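Local coordinates for protein alpha-toxin (Clostridium novyi, PDB 2VK9) that belongs to the large clostridial toxins and, in this fragment, supplies a catalytic domain with the GT-A type of fold, at residues S152-E157 against Q537-K541; A317-K322 against I344-R349; Y328-Y332 against K516-F521; E369-R374 against Q503-A508. All coordinates share one frame; numbering follows the deposited sequence.

How the contacts relate
Contacts 1, 3 and 4 join distant parts of the chain; contact 2 joins successive helices. Contacts 2 and 3 are neighbours, with centres about 15 Å apart. They touch directly: N320 ND2 lies 2.9 Å from Y328 O, probably a hydrogen bond, and the Y330 hydroxyl packs on A317, N320 and L345. Contact 4 lies deeper, at the edge of the central sheet. Its nearest atoms are about 8 Å from contact 3. Contact 1 stands apart on the surface, its centre about 33 Å from that of contact 3. Contact 3 lies beside D286, in an Asp-Leu-Asp sequence that fits the DXD motif of GT-A folds. Contacts 1, 3 and 4 all use the last 40 modelled residues.

Contact 1 (S152-E157 against Q537-K541)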
loop_
_atom_site.group_PDB
_atom_site.type_symbol
_atom_site.label_atom_id
_atom_site.label_comp_id
_atom_site.label_asym_id
_atom_site.label_seq_id
_atom_site.Cartn_x
_atom_site.Cartn_y
_atom_site.Cartn_z
ATOM N N SER A 152 -18.078 13.806 -18.042
ATOM C CA SER A 152 -18.328 15.128 -17.500
ATOM C C SER A 152 -19.052 15.967 -18.550
ATOM O O SER A 152 -20.112 16.533 -18.280
ATOM C CB SER A 152 -17.015 15.797 -17.090
ATOM O OG SER A 152 -16.473 15.182 -15.935
ATOM N N LYS A 153 -18.481 16.017 -19.750
ATOM C CA LYS A 153 -19.058 16.741 -20.871
ATOM C C LYS A 153 -20.529 16.368 -21.088
ATOM O O LYS A 153 -21.395 17.240 -21.104
ATOM C CB LYS A 153 -18.242 16.470 -22.136
ATOM C CG LYS A 153 -18.454 17.482 -23.238
ATOM C CD LYS A 153 -17.598 17.194 -24.458
ATOM C CE LYS A 153 -17.954 18.168 -25.561
ATOM N NZ LYS A 153 -16.934 18.183 -26.635
ATOM N N VAL A 154 -20.809 15.074 -21.222
ATOM C CA VAL A 154 -22.156 14.611 -21.571
ATOM C C VAL A 154 -23.195 15.048 -20.541
ATOM O O VAL A 154 -24.307 15.441 -20.904
ATOM C CB VAL A 154 -22.199 13.076 -21.822
ATOM C CG1 VAL A 154 -23.627 12.563 -21.928
ATOM C CG2 VAL A 154 -21.433 12.729 -23.092
ATOM N N ILE A 155 -22.819 15.017 -19.265
ATOM C CA ILE A 155 -23.751 15.337 -18.183
ATOM C C ILE A 155 -23.903 16.847 -17.961
ATOM O O ILE A 155 -25.003 17.314 -17.649
ATOM C CB ILE A 155 -23.404 14.567 -16.868
ATOM C CG1 ILE A 155 -23.596 13.051 -17.064
ATOM C CG2 ILE A 155 -24.245 15.046 -15.676
ATOM C CD1 ILE A 155 -24.967 12.614 -17.635
ATOM N N ILE A 156 -22.823 17.607 -18.140
ATOM C CA ILE A 156 -22.901 19.067 -18.038
ATOM C C ILE A 156 -23.824 19.649 -19.118
ATOM O O ILE A 156 -24.640 20.530 -18.838
ATOM C CB ILE A 156 -21.508 19.745 -18.084
ATOM C CG1 ILE A 156 -20.748 19.502 -16.777
ATOM C CG2 ILE A 156 -21.636 21.249 -18.331
ATOM C CD1 ILE A 156 -19.346 20.139 -16.703
ATOM N N GLU A 157 -23.718 19.141 -20.341
ATOM C CA GLU A 157 -24.497 19.682 -21.453
ATOM C C GLU A 157 -25.964 19.262 -21.421
ATOM O O GLU A 157 -26.816 19.944 -21.992
ATOM C CB GLU A 157 -23.856 19.329 -22.789
ATOM C CG GLU A 157 -22.570 20.097 -23.052
ATOM C CD GLU A 157 -21.774 19.517 -24.203
ATOM O OE1 GLU A 157 -22.231 18.502 -24.782
ATOM O OE2 GLU A 157 -20.695 20.076 -24.523
ATOM N N GLN A 537 -14.339 22.839 -14.030
ATOM C CA GLN A 537 -14.611 22.234 -15.337
ATOM C C GLN A 537 -15.905 22.676 -16.024
ATOM O O GLN A 537 -16.091 22.415 -17.215
ATOM C CB GLN A 537 -14.536 20.709 -15.260
ATOM C CG GLN A 537 -15.720 20.039 -14.602
ATOM C CD GLN A 537 -15.376 18.653 -14.109
ATOM O OE1 GLN A 537 -14.540 18.488 -13.219
ATOM N NE2 GLN A 537 -16.016 17.646 -14.684
ATOM N N LYS A 538 -16.799 23.329 -15.281
ATOM C CA LYS A 538 -17.960 23.978 -15.898
ATOM C C LYS A 538 -17.493 25.226 -16.653
ATOM O O LYS A 538 -18.118 25.639 -17.629
ATOM C CB LYS A 538 -19.047 24.306 -14.863
ATOM C CG LYS A 538 -18.699 25.427 -13.895
ATOM C CD LYS A 538 -19.755 25.591 -12.815
ATOM C CE LYS A 538 -19.504 26.855 -11.997
ATOM N NZ LYS A 538 -20.344 26.924 -10.763
ATOM N N LEU A 539 -16.381 25.800 -16.188
ATOM C CA LEU A 539 -15.686 26.892 -16.871
ATOM C C LEU A 539 -15.034 26.375 -18.153
ATOM O O LEU A 539 -14.942 27.102 -19.143
ATOM C CB LEU A 539 -14.617 27.508 -15.953
ATOM C CG LEU A 539 -14.030 28.895 -16.269
ATOM C CD1 LEU A 539 -14.915 30.016 -15.705
ATOM C CD2 LEU A 539 -12.606 29.032 -15.730
ATOM N N ILE A 540 -14.586 25.118 -18.120
ATOM C CA ILE A 540 -13.953 24.467 -19.271
ATOM C C ILE A 540 -14.959 24.271 -20.419
ATOM O O ILE A 540 -14.733 24.775 -21.522
ATOM C CB ILE A 540 -13.219 23.147 -18.863
ATOM C CG1 ILE A 540 -11.961 23.478 -18.045
ATOM C CG2 ILE A 540 -12.865 22.302 -20.092
ATOM C CD1 ILE A 540 -11.328 22.295 -17.323
ATOM N N LYS A 541 -16.056 23.556 -20.154
ATOM C CA LYS A 541 -17.193 23.466 -21.088
ATOM C C LYS A 541 -18.530 23.287 -20.364
ATOM O O LYS A 541 -19.374 24.188 -20.362
ATOM C CB LYS A 541 -16.997 22.364 -22.141
ATOM C CG LYS A 541 -16.335 22.868 -23.429
ATOM C CD LYS A 541 -16.649 21.996 -24.646
ATOM C CE LYS A 541 -15.915 22.533 -25.879
ATOM N NZ LYS A 541 -16.152 21.671 -27.076
#
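The helical segment S152-E157 meets the tail segment Q537-K541 with a closest CA approach of 7.0 Å, between the CA atoms of K153 and K541. K541 is the last residue modelled, so this contact involves the very end of the visible chain. I156 is the apolar centre. Its CG1 branch is anti to the carbonyl carbon (chi1 -72°) and runs on extended, which sends CD1 across to the tail. There I156 CD1 comes to 4.2 Å from Q537 CG and also lies beside the CA atom of K538. The other branch is anti to the backbone N, and I156 CG2 reaches 4.2 Å from K541 O.

Q537 reaches back toward the helix with an extended side chain. Its amide NE2 comes to 2.8 Å from S152 OG. That hydroxyl also has hydrogen-bond partners in R177 NH1 and I148 O, so it is well supplied with polar neighbours. The K153 and K541 chains lie alongside each other, both heading to the same end. K153 NZ and K541 NZ are modelled 3.6 Å apart, but their exact positions are doubtful at this resolution. E157 OE2 lies 5.4 Å from K541 NZ, an opposite charge nearby but not in contact, which may ease the meeting of the two lysines.

The tail thus rests on the last turns of helix 140-157 with the end of the short helix 535-538 and the residues after it. Helix 173-195 forms the third side: F173 touches S152, I156 and Q537, and R177 meets both S152 and Q537.

Contact 2 (A317-K322 against I344-R349)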
loop_
_atom_site.group_PDB
_atom_site.type_symbol
_atom_site.label_atom_id
_atom_site.label_comp_id
_atom_site.label_asym_id
_atom_site.label_seq_id
_atom_site.Cartn_x
_atom_site.Cartn_y
_atom_site.Cartn_z
ATOM N N ALA A 317 18.785 22.184 0.017
ATOM C CA ALA A 317 20.129 22.710 0.197
ATOM C C ALA A 317 21.174 21.696 -0.216
ATOM O O ALA A 317 22.109 22.029 -0.939
ATOM C CB ALA A 317 20.344 23.120 1.636
ATOM N N ILE A 318 21.019 20.458 0.244
ATOM C CA ILE A 318 21.926 19.398 -0.160
ATOM C C ILE A 318 21.844 19.223 -1.659
ATOM O O ILE A 318 22.862 19.290 -2.338
ATOM C CB ILE A 318 21.624 18.059 0.536
ATOM C CG1 ILE A 318 21.801 18.202 2.052
ATOM C CG2 ILE A 318 22.542 16.970 -0.015
ATOM C CD1 ILE A 318 21.218 17.080 2.862
ATOM N N ALA A 319 20.626 19.028 -2.171
ATOM C CA ALA A 319 20.417 18.766 -3.597
ATOM C C ALA A 319 21.135 19.803 -4.434
ATOM O O ALA A 319 21.864 19.455 -5.363
ATOM C CB ALA A 319 18.936 18.727 -3.939
ATOM N N ASN A 320 20.952 21.072 -4.066
ATOM C CA ASN A 320 21.505 22.201 -4.820
ATOM C C ASN A 320 23.007 22.441 -4.653
ATOM O O ASN A 320 23.746 22.418 -5.638
ATOM C CB ASN A 320 20.709 23.472 -4.529
ATOM C CG ASN A 320 19.403 23.520 -5.295
ATOM O OD1 ASN A 320 19.399 23.762 -6.499
ATOM N ND2 ASN A 320 18.288 23.279 -4.607
ATOM N N GLU A 321 23.462 22.666 -3.425
ATOM C CA GLU A 321 24.886 22.903 -3.193
ATOM C C GLU A 321 25.764 21.753 -3.664
ATOM O O GLU A 321 26.815 21.976 -4.264
ATOM C CB GLU A 321 25.165 23.210 -1.715
ATOM C CG GLU A 321 24.710 24.608 -1.272
ATOM C CD GLU A 321 25.250 25.719 -2.171
ATOM O OE1 GLU A 321 26.483 25.954 -2.142
ATOM O OE2 GLU A 321 24.441 26.344 -2.906
ATOM N N LYS A 322 25.314 20.527 -3.401
ATOM C CA LYS A 322 26.053 19.320 -3.760
ATOM C C LYS A 322 25.747 18.863 -5.182
ATOM O O LYS A 322 26.259 17.830 -5.635
ATOM C CB LYS A 322 25.774 18.207 -2.753
ATOM C CG LYS A 322 26.330 18.491 -1.366
ATOM C CD LYS A 322 27.852 18.503 -1.365
ATOM C CE LYS A 322 28.388 18.758 0.027
ATOM N NZ LYS A 322 29.835 18.445 0.137
ATOM N N ILE A 344 22.546 26.937 6.740
ATOM C CA ILE A 344 22.281 25.655 6.099
ATOM C C ILE A 344 23.285 25.420 4.967
ATOM O O ILE A 344 24.018 24.435 4.982
ATOM C CB ILE A 344 20.844 25.575 5.532
ATOM C CG1 ILE A 344 19.785 25.939 6.580
ATOM C CG2 ILE A 344 20.567 24.201 4.973
ATOM C CD1 ILE A 344 19.755 25.039 7.805
ATOM N N LEU A 345 23.319 26.348 4.010
ATOM C CA LEU A 345 24.176 26.257 2.831
ATOM C C LEU A 345 25.673 26.152 3.128
ATOM O O LEU A 345 26.411 25.493 2.396
ATOM C CB LEU A 345 23.918 27.430 1.884
ATOM C CG LEU A 345 22.585 27.519 1.134
ATOM C CD1 LEU A 345 22.775 28.328 -0.139
ATOM C CD2 LEU A 345 22.037 26.159 0.777
ATOM N N SER A 346 26.126 26.808 4.191
ATOM C CA SER A 346 27.522 26.695 4.601
ATOM C C SER A 346 27.763 25.378 5.334
ATOM O O SER A 346 28.858 24.817 5.262
ATOM C CB SER A 346 27.936 27.869 5.486
ATOM O OG SER A 346 27.280 27.790 6.735
ATOM N N PHE A 347 26.743 24.893 6.042
ATOM C CA PHE A 347 26.831 23.611 6.731
ATOM C C PHE A 347 26.931 22.471 5.729
ATOM O O PHE A 347 27.700 21.530 5.919
ATOM C CB PHE A 347 25.626 23.393 7.640
ATOM C CG PHE A 347 25.860 22.358 8.690
ATOM C CD1 PHE A 347 26.344 22.729 9.946
ATOM C CD2 PHE A 347 25.630 21.007 8.419
ATOM C CE1 PHE A 347 26.582 21.773 10.933
ATOM C CE2 PHE A 347 25.863 20.037 9.392
ATOM C CZ PHE A 347 26.342 20.420 10.655
ATOM N N VAL A 348 26.139 22.568 4.667
ATOM C CA VAL A 348 26.169 21.613 3.570
ATOM C C VAL A 348 27.546 21.574 2.906
ATOM O O VAL A 348 28.122 20.502 2.748
ATOM C CB VAL A 348 25.060 21.917 2.528
ATOM C CG1 VAL A 348 25.232 21.069 1.273
ATOM C CG2 VAL A 348 23.684 21.683 3.137
ATOM N N ARG A 349 28.085 22.736 2.539
ATOM C CA ARG A 349 29.340 22.763 1.779
ATOM C C ARG A 349 30.578 22.340 2.583
ATOM O O ARG A 349 31.604 21.986 2.000
ATOM C CB ARG A 349 29.553 24.093 1.030
ATOM C CG ARG A 349 29.683 25.334 1.892
ATOM C CD ARG A 349 30.154 26.549 1.069
ATOM N NE ARG A 349 29.441 27.765 1.463
ATOM C CZ ARG A 349 28.335 28.207 0.870
ATOM N NH1 ARG A 349 27.818 27.552 -0.162
ATOM N NH2 ARG A 349 27.744 29.308 1.301
#
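E321 OE1 and R349 NH1 form a salt bridge of 2.9 Å. The carboxylate oxygen sits at the edge of the guanidinium, in its plane. The two flat groups are nonetheless turned by 80°, so this is a single-point bridge and not a two-oxygen clasp. E321 is bent at chi2 (-52°), which folds its carboxylate over the L345 side chain toward R349. L345 CD2 packs 3.7 Å from E321 CG, and L345 CD1 lies near OE2. The guanidinium also rests over L345 O of its own helix, and R349 has a second, long and weak ion pair with E342.

Next to this salt bridge lies an ordinary helix-helix interface. Helices 307-321 and 338-349 follow each other in the GT-A catalytic domain, joined by a long loop. Their local axes approach to 9.4 Å and cross at -63°. V348 points into the other helix and fits between A317, I318, E321 and K322. Its CG1 lies 3.7 Å from E321 CB and is also covered by K322 CG. V348 CG2 lies 4.1 Å from I318 CG1 and also faces the A317 methyl.

A317 turns its CB toward the second helix. There it meets I344 CG2 at 3.5 Å and L345 CD2 at 3.6 Å, so three side chains of the second helix gather round one methyl. The K322 chain runs antiparallel to the V348 side chain. The aliphatic part of K322 covers V348, while its NZ gives a hydrogen bond to H351 O. Helix 353-356 closes the side next to I318 and K322, through L356 and I353.

Contact 3 (Y328-Y332 against K516-F521)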
loop_
_atom_site.group_PDB
_atom_site.type_symbol
_atom_site.label_atom_id
_atom_site.label_comp_id
_atom_site.label_asym_id
_atom_site.label_seq_id
_atom_site.Cartn_x
_atom_site.Cartn_y
_atom_site.Cartn_z
ATOM N N TYR A 328 15.455 20.844 -8.907
ATOM C CA TYR A 328 14.911 20.791 -7.561
ATOM C C TYR A 328 15.025 22.166 -6.917
ATOM O O TYR A 328 15.974 22.430 -6.171
ATOM C CB TYR A 328 15.630 19.718 -6.745
ATOM C CG TYR A 328 14.793 19.104 -5.648
ATOM C CD1 TYR A 328 14.953 19.502 -4.323
ATOM C CD2 TYR A 328 13.846 18.123 -5.931
ATOM C CE1 TYR A 328 14.194 18.941 -3.307
ATOM C CE2 TYR A 328 13.080 17.557 -4.924
ATOM C CZ TYR A 328 13.262 17.971 -3.615
ATOM O OH TYR A 328 12.518 17.421 -2.604
ATOM N N PRO A 329 14.062 23.061 -7.232
ATOM C CA PRO A 329 14.041 24.451 -6.746
ATOM C C PRO A 329 13.910 24.584 -5.222
ATOM O O PRO A 329 13.453 23.649 -4.558
ATOM C CB PRO A 329 12.813 25.047 -7.442
ATOM C CG PRO A 329 11.980 23.890 -7.828
ATOM C CD PRO A 329 12.918 22.779 -8.119
ATOM N N TYR A 330 14.314 25.734 -4.681
ATOM C CA TYR A 330 14.164 26.027 -3.249
ATOM C C TYR A 330 12.720 26.397 -2.896
ATOM O O TYR A 330 12.466 27.475 -2.362
ATOM C CB TYR A 330 15.091 27.168 -2.836
ATOM C CG TYR A 330 16.528 26.774 -2.622
ATOM C CD1 TYR A 330 17.489 27.024 -3.592
ATOM C CD2 TYR A 330 16.935 26.168 -1.432
ATOM C CE1 TYR A 330 18.822 26.673 -3.386
ATOM C CE2 TYR A 330 18.260 25.812 -1.216
ATOM C CZ TYR A 330 19.198 26.064 -2.197
ATOM O OH TYR A 330 20.511 25.708 -1.990
ATOM N N LYS A 331 11.781 25.505 -3.196
ATOM C CA LYS A 331 10.360 25.762 -2.966
ATOM C C LYS A 331 10.011 25.930 -1.474
ATOM O O LYS A 331 9.124 26.708 -1.120
ATOM C CB LYS A 331 9.496 24.672 -3.638
ATOM C CG LYS A 331 8.051 24.601 -3.145
ATOM C CD LYS A 331 7.104 23.953 -4.142
ATOM C CE LYS A 331 5.680 23.889 -3.561
ATOM N NZ LYS A 331 4.614 23.648 -4.587
ATOM N N TYR A 332 10.713 25.221 -0.600
ATOM C CA TYR A 332 10.381 25.264 0.815
ATOM C C TYR A 332 11.407 26.044 1.625
ATOM O O TYR A 332 11.278 26.167 2.843
ATOM C CB TYR A 332 10.163 23.848 1.370
ATOM C CG TYR A 332 8.988 23.142 0.722
ATOM C CD1 TYR A 332 9.178 22.254 -0.334
ATOM C CD2 TYR A 332 7.684 23.383 1.148
ATOM C CE1 TYR A 332 8.104 21.625 -0.937
ATOM C CE2 TYR A 332 6.605 22.750 0.549
ATOM C CZ TYR A 332 6.825 21.878 -0.487
ATOM O OH TYR A 332 5.765 21.250 -1.079
ATOM N N LYS A 516 10.265 13.546 2.601
ATOM C CA LYS A 516 9.885 14.953 2.566
ATOM C C LYS A 516 10.346 15.590 1.257
ATOM O O LYS A 516 11.214 16.469 1.230
ATOM C CB LYS A 516 10.428 15.705 3.787
ATOM C CG LYS A 516 10.238 15.010 5.141
ATOM C CD LYS A 516 8.795 14.551 5.380
ATOM C CE LYS A 516 8.527 14.192 6.843
ATOM N NZ LYS A 516 9.704 13.610 7.548
ATOM N N THR A 517 9.762 15.123 0.163
ATOM C CA THR A 517 10.199 15.524 -1.163
ATOM C C THR A 517 9.071 16.251 -1.863
ATOM O O THR A 517 7.902 16.074 -1.516
ATOM C CB THR A 517 10.587 14.306 -2.002
ATOM O OG1 THR A 517 9.430 13.499 -2.216
ATOM C CG2 THR A 517 11.633 13.482 -1.290
ATOM N N HIS A 518 9.420 17.058 -2.855
ATOM C CA HIS A 518 8.430 17.823 -3.602
ATOM C C HIS A 518 7.319 16.954 -4.171
ATOM O O HIS A 518 6.144 17.255 -3.985
ATOM C CB HIS A 518 9.095 18.630 -4.716
ATOM C CG HIS A 518 10.094 19.619 -4.218
ATOM N ND1 HIS A 518 10.984 20.257 -5.051
ATOM C CD2 HIS A 518 10.358 20.067 -2.968
ATOM C CE1 HIS A 518 11.745 21.068 -4.338
ATOM N NE2 HIS A 518 11.390 20.965 -3.069
ATOM N N ASP A 519 7.690 15.872 -4.852
ATOM C CA ASP A 519 6.707 14.993 -5.469
ATOM C C ASP A 519 5.838 14.285 -4.426
ATOM O O ASP A 519 4.718 13.893 -4.721
ATOM C CB ASP A 519 7.379 13.984 -6.410
ATOM C CG ASP A 519 7.756 14.589 -7.766
ATOM O OD1 ASP A 519 8.189 15.762 -7.818
ATOM O OD2 ASP A 519 7.634 13.880 -8.790
ATOM N N GLU A 520 6.344 14.138 -3.208
ATOM C CA GLU A 520 5.559 13.515 -2.150
ATOM C C GLU A 520 4.502 14.456 -1.588
ATOM O O GLU A 520 3.387 14.032 -1.273
ATOM C CB GLU A 520 6.454 13.039 -1.020
ATOM C CG GLU A 520 6.152 11.618 -0.582
ATOM C CD GLU A 520 4.787 11.439 0.051
ATOM O OE1 GLU A 520 3.945 10.716 -0.529
ATOM O OE2 GLU A 520 4.567 12.012 1.135
ATOM N N PHE A 521 4.865 15.729 -1.448
ATOM C CA PHE A 521 3.927 16.745 -1.005
ATOM C C PHE A 521 2.864 16.998 -2.055
ATOM O O PHE A 521 1.735 17.361 -1.722
ATOM C CB PHE A 521 4.648 18.045 -0.659
ATOM C CG PHE A 521 5.544 17.935 0.533
ATOM C CD1 PHE A 521 6.801 18.509 0.522
ATOM C CD2 PHE A 521 5.136 17.242 1.664
ATOM C CE1 PHE A 521 7.638 18.404 1.625
ATOM C CE2 PHE A 521 5.965 17.128 2.770
ATOM C CZ PHE A 521 7.220 17.712 2.749
#
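H518 lies between Y328 and Y332, and these three residues bury the largest areas here. The Y328 and H518 rings form an offset stack. Their planes are only 3° apart and their centroids 3.7 Å. The two side chains come from opposite directions, so the tyrosine hydroxyl lies next to the backbone of H518. There H518 N donates to Y328 OH over 3.1 Å, with an N-H...O angle of 153°. One tyrosine therefore holds both the ring and the main chain of the histidine.

The other face of the imidazole has K331 CB over it, 4.2 Å from H518 NE2. P329 O lies at the ring edge, near CE1. Y332 approaches obliquely, its CE1 atom 3.4 Å from H518 CD2. Its CG is anti to the carbonyl carbon (chi1 -63°), which carries the ring out to F521. The edge of F521 is turned to the face of Y332 in an offset edge-to-face pair with centroids 5.2 Å apart. K331 CG covers the opposite face of Y332. Y309 of helix 307-321 stacks on Y332 and meets F521 edge-to-face, extending the aromatic cluster.

H518 opens helix 518-523, and T517 is its N-cap. T517 OG1 accepts a weak bond from E520 N and is also hydrogen-bonded to D286 O, in the sequence that fits the DXD motif. H518 NE2 is bonded to E316 OE2, which also accepts from Y332 N. The stack and the NE2 bond to E316 would together hold the imidazole in one rotation, the bond favouring this orientation over the flipped one.

Contact 4 (E369-R374 against Q503-A508); sequences EILLSR and QEIFEA
R374 crosses to the loop Q503-A508, where it meets E507 and Q503. R374 CB starts against the E507 side chain, 3.7 Å from its CG. The methylene R374 CD lies 3.9 Å from Q503 OE1, with E507 CG equally near. R374 NE makes a long salt bridge with E507 OE2, at 3.5 Å. The guanidinium and carboxylate planes stand 87° apart, so they do not pair side on. A bend at chi3 (44°) turns the tip toward Q503. R374 NH1 donates 2.8 Å to Q503 OE1, which lies in the guanidinium plane, although the donor stands above the amide carbonyl plane. R374 NH2 faces E507 OE1 without close contact. E507 OE2 is shared with K382.

The backbones join by a single parallel beta bridge, L372 with E507. L372 N gives to F506 O, and A508 N gives to L372 O over 2.7 Å. The loop flanks strand 371-376, outermost in the central GT-A sheet, whose other side pairs with 382-391. L371 CB packs on A508 CB at 3.9 Å. The F506 ring turns its edge to I370 O, and its CE2 lies 3.8 Å from E369 CB. E369 OE2 is held by R91 and S366 N.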
loop_
_atom_site.group_PDB
_atom_site.type_symbol
_atom_site.label_atom_id
_atom_site.label_comp_id
_atom_site.label_asym_id
_atom_site.label_seq_id
_atom_site.Cartn_x
_atom_site.Cartn_y
_atom_site.Cartn_z
ATOM N N GLU A 369 9.399 -11.336 9.385
ATOM C CA GLU A 369 8.884 -9.968 9.253
ATOM C C GLU A 369 8.978 -9.413 7.819
ATOM O O GLU A 369 9.619 -9.994 6.948
ATOM C CB GLU A 369 9.610 -9.028 10.248
ATOM C CG GLU A 369 11.116 -8.780 9.935
ATOM C CD GLU A 369 11.912 -8.007 11.033
ATOM O OE1 GLU A 369 11.302 -7.375 11.941
ATOM O OE2 GLU A 369 13.173 -8.032 10.975
ATOM N N ILE A 370 8.287 -8.303 7.582
ATOM C CA ILE A 370 8.603 -7.404 6.478
ATOM C C ILE A 370 8.862 -6.089 7.174
ATOM O O ILE A 370 8.420 -5.898 8.311
ATOM C CB ILE A 370 7.450 -7.241 5.443
ATOM C CG1 ILE A 370 6.186 -6.680 6.098
ATOM C CG2 ILE A 370 7.152 -8.572 4.726
ATOM C CD1 ILE A 370 5.041 -6.507 5.145
ATOM N N LEU A 371 9.593 -5.188 6.533
ATOM C CA LEU A 371 9.763 -3.869 7.114
ATOM C C LEU A 371 9.019 -2.847 6.279
ATOM O O LEU A 371 8.992 -2.934 5.050
ATOM C CB LEU A 371 11.236 -3.527 7.283
ATOM C CG LEU A 371 11.980 -4.502 8.207
ATOM C CD1 LEU A 371 13.464 -4.179 8.257
ATOM C CD2 LEU A 371 11.385 -4.559 9.618
ATOM N N LEU A 372 8.395 -1.896 6.954
ATOM C CA LEU A 372 7.478 -0.985 6.306
ATOM C C LEU A 372 7.718 0.432 6.730
ATOM O O LEU A 372 8.087 0.687 7.869
ATOM C CB LEU A 372 6.046 -1.348 6.669
ATOM C CG LEU A 372 5.404 -2.521 5.961
ATOM C CD1 LEU A 372 4.119 -2.833 6.674
ATOM C CD2 LEU A 372 5.156 -2.163 4.497
ATOM N N SER A 373 7.494 1.356 5.805
ATOM C CA SER A 373 7.523 2.770 6.127
ATOM C C SER A 373 6.360 3.053 7.059
ATOM O O SER A 373 5.290 2.448 6.936
ATOM C CB SER A 373 7.414 3.618 4.867
ATOM O OG SER A 373 6.539 3.009 3.932
ATOM N N ARG A 374 6.589 3.944 8.015
ATOM C CA ARG A 374 5.541 4.352 8.930
ATOM C C ARG A 374 5.530 5.855 9.037
ATOM O O ARG A 374 6.361 6.450 9.725
ATOM C CB ARG A 374 5.707 3.689 10.295
ATOM C CG ARG A 374 4.697 2.595 10.546
ATOM C CD ARG A 374 4.980 1.797 11.799
ATOM N NE ARG A 374 5.356 2.628 12.946
ATOM C CZ ARG A 374 4.514 3.088 13.867
ATOM N NH1 ARG A 374 3.214 2.820 13.800
ATOM N NH2 ARG A 374 4.988 3.825 14.858
ATOM N N GLN A 503 3.277 -2.060 16.018
ATOM C CA GLN A 503 3.672 -1.785 14.651
ATOM C C GLN A 503 5.132 -1.420 14.581
ATOM O O GLN A 503 5.777 -1.645 13.566
ATOM C CB GLN A 503 2.870 -0.625 14.095
ATOM C CG GLN A 503 1.416 -0.926 13.886
ATOM C CD GLN A 503 0.663 0.237 13.290
ATOM O OE1 GLN A 503 1.255 1.186 12.770
ATOM N NE2 GLN A 503 -0.657 0.163 13.350
ATOM N N GLU A 504 5.647 -0.840 15.657
ATOM C CA GLU A 504 7.031 -0.391 15.695
ATOM C C GLU A 504 7.994 -1.529 15.335
ATOM O O GLU A 504 9.034 -1.294 14.731
ATOM C CB GLU A 504 7.363 0.227 17.059
ATOM C CG GLU A 504 8.554 1.192 17.039
ATOM C CD GLU A 504 8.748 1.955 18.362
ATOM O OE1 GLU A 504 7.788 2.007 19.180
ATOM O OE2 GLU A 504 9.864 2.506 18.580
ATOM N N ILE A 505 7.616 -2.757 15.684
ATOM C CA ILE A 505 8.384 -3.963 15.370
ATOM C C ILE A 505 8.659 -4.090 13.872
ATOM O O ILE A 505 9.772 -4.405 13.460
ATOM C CB ILE A 505 7.634 -5.230 15.827
ATOM C CG1 ILE A 505 7.470 -5.247 17.343
ATOM C CG2 ILE A 505 8.341 -6.502 15.351
ATOM C CD1 ILE A 505 6.381 -6.205 17.817
ATOM N N PHE A 506 7.640 -3.849 13.059
ATOM C CA PHE A 506 7.756 -4.049 11.627
ATOM C C PHE A 506 8.110 -2.770 10.902
ATOM O O PHE A 506 7.930 -2.680 9.701
ATOM C CB PHE A 506 6.444 -4.595 11.073
ATOM C CG PHE A 506 6.078 -5.930 11.606
ATOM C CD1 PHE A 506 5.358 -6.045 12.785
ATOM C CD2 PHE A 506 6.450 -7.079 10.929
ATOM C CE1 PHE A 506 5.013 -7.286 13.284
ATOM C CE2 PHE A 506 6.108 -8.327 11.410
ATOM C CZ PHE A 506 5.383 -8.433 12.595
ATOM N N GLU A 507 8.608 -1.782 11.631
ATOM C CA GLU A 507 8.909 -0.488 11.047
ATOM C C GLU A 507 10.290 -0.480 10.402
ATOM O O GLU A 507 11.271 -0.921 11.005
ATOM C CB GLU A 507 8.809 0.612 12.105
ATOM C CG GLU A 507 8.823 2.033 11.534
ATOM C CD GLU A 507 8.646 3.116 12.597
ATOM O OE1 GLU A 507 8.778 2.812 13.810
ATOM O OE2 GLU A 507 8.380 4.282 12.223
ATOM N N ALA A 508 10.343 0.011 9.163
ATOM C CA ALA A 508 11.602 0.260 8.465
ATOM C C ALA A 508 12.142 1.574 8.967
ATOM O O ALA A 508 11.422 2.577 8.972
ATOM C CB ALA A 508 11.386 0.327 6.968
#